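Local coordinates for apoptosis regulator Bcl-2 homolog (Canarypox virus, PDB 5WOS), which inhibits host apoptosis, probably by binding the proapoptotic factors BAK1 and BAX and other BH3-containing proteins such as BIM, BID and PUMA, at residues 76-79 against 80-84. Sequence-based numbering, arbitrary orientation.
Sequences NEIP and EIVYD
The amide of Val82 meets the carbonyl of Ile78, N to O 3.0 Å, and this i to i+4 bond belongs to the first turn of helix 78-86. The bonds before and after it run from Ile81 N to Glu77 O at 3.1 Å and from Tyr83 N to Pro79 O at 2.9 Å. Glu77 O also takes a weak bond from Glu80 N, so the last residue of the short 3-10 segment passes its carbonyl on to the helix that follows. Pro79, which has no amide hydrogen to give, occupies the first turn, where no i to i+4 donor is needed.

Among the side chains, Glu80 folds back over the start of the helix. Its chi1 of -73° keeps CG beside the backbone N, and a bend at chi2 (81°) turns the carboxylate toward residues 76-79. There Glu80 OE1 comes within 3.2 Å of Asn76 O, two acceptors that do not bond, and lies 3.6 Å from Pro79 CD. The Glu77 side chain crosses that of Glu80 at a slant, the carboxylate planes 34° apart and Glu77 OE1 3.8 Å from Glu80 OE1. Acidic side-chain groups of the bound peptide lie close to Glu77 and against Glu80, a cluster that would probably raise the proton affinity of the glutamates. On the buried side Ile78 CG2 touches Val82 CG2 at 4.2 Å, one turn apart, while Ile81 and Asp84 pack on apolar side chains of the peptide, consistent with the BH3-binding groove of the Bcl-2 family.

The turn thus lies between the bound peptide and helix 121-138, against which Ile78 packs on Ile124 and Ile125, Pro79 on Ser128 and Tyr83 on Arg132, within the all-helical Bcl-2 fold.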
# COMPACT_ATOMS: atom_id res chain seq x y z
N ASN A 76 6.84 4.89 12.56
CA ASN A 76 8.18 5.24 12.13
C ASN A 76 8.95 4.06 11.55
O ASN A 76 10.13 4.20 11.23
CB ASN A 76 8.96 5.84 13.30
CG ASN A 76 8.22 6.98 13.96
OD1 ASN A 76 8.21 8.11 13.47
ND2 ASN A 76 7.58 6.70 15.09
N GLU A 77 8.30 2.90 11.42
CA GLU A 77 8.90 1.73 10.78
C GLU A 77 8.32 1.45 9.40
O GLU A 77 8.76 0.49 8.75
CB GLU A 77 8.73 0.49 11.67
CG GLU A 77 9.53 0.55 12.98
CD GLU A 77 11.01 0.79 12.75
OE1 GLU A 77 11.57 0.21 11.80
OE2 GLU A 77 11.62 1.57 13.52
N ILE A 78 7.37 2.25 8.93
CA ILE A 78 6.79 2.02 7.60
C ILE A 78 7.84 2.14 6.51
O ILE A 78 7.93 1.24 5.66
CB ILE A 78 5.59 2.95 7.38
CG1 ILE A 78 4.41 2.53 8.26
CG2 ILE A 78 5.20 2.99 5.90
CD1 ILE A 78 3.74 1.23 7.85
N PRO A 79 8.66 3.20 6.45
CA PRO A 79 9.65 3.28 5.37
C PRO A 79 10.59 2.09 5.33
O PRO A 79 11.04 1.70 4.25
CB PRO A 79 10.40 4.59 5.67
CG PRO A 79 9.47 5.38 6.53
CD PRO A 79 8.71 4.38 7.34
N GLU A 80 10.90 1.50 6.49
CA GLU A 80 11.81 0.36 6.52
C GLU A 80 11.14 -0.90 5.97
O GLU A 80 11.77 -1.68 5.25
CB GLU A 80 12.31 0.12 7.94
CG GLU A 80 13.31 1.15 8.44
CD GLU A 80 12.66 2.42 8.94
OE1 GLU A 80 11.43 2.56 8.79
OE2 GLU A 80 13.38 3.29 9.48
N ILE A 81 9.87 -1.11 6.32
CA ILE A 81 9.14 -2.26 5.79
C ILE A 81 9.06 -2.16 4.27
O ILE A 81 9.35 -3.13 3.55
CB ILE A 81 7.74 -2.35 6.42
CG1 ILE A 81 7.85 -2.48 7.94
CG2 ILE A 81 6.97 -3.53 5.84
CD1 ILE A 81 6.55 -2.26 8.67
N VAL A 82 8.68 -0.99 3.76
CA VAL A 82 8.61 -0.80 2.31
C VAL A 82 9.98 -1.03 1.68
O VAL A 82 10.11 -1.71 0.66
CB VAL A 82 8.06 0.59 1.98
CG1 VAL A 82 7.99 0.80 0.47
CG2 VAL A 82 6.68 0.79 2.60
N TYR A 83 11.02 -0.46 2.29
CA TYR A 83 12.37 -0.64 1.76
C TYR A 83 12.73 -2.11 1.69
O TYR A 83 13.22 -2.60 0.67
CB TYR A 83 13.37 0.12 2.62
CG TYR A 83 14.81 -0.03 2.17
CD1 TYR A 83 15.44 0.97 1.45
CD2 TYR A 83 15.55 -1.18 2.47
CE1 TYR A 83 16.76 0.84 1.03
CE2 TYR A 83 16.86 -1.32 2.06
CZ TYR A 83 17.46 -0.30 1.34
OH TYR A 83 18.77 -0.45 0.94
N ASP A 84 12.51 -2.84 2.79
CA ASP A 84 12.89 -4.24 2.87
C ASP A 84 11.99 -5.16 2.06
O ASP A 84 12.27 -6.37 2.00
CB ASP A 84 12.90 -4.67 4.34
CG ASP A 84 13.84 -3.83 5.19
OD1 ASP A 84 14.93 -3.45 4.70
OD2 ASP A 84 13.48 -3.52 6.35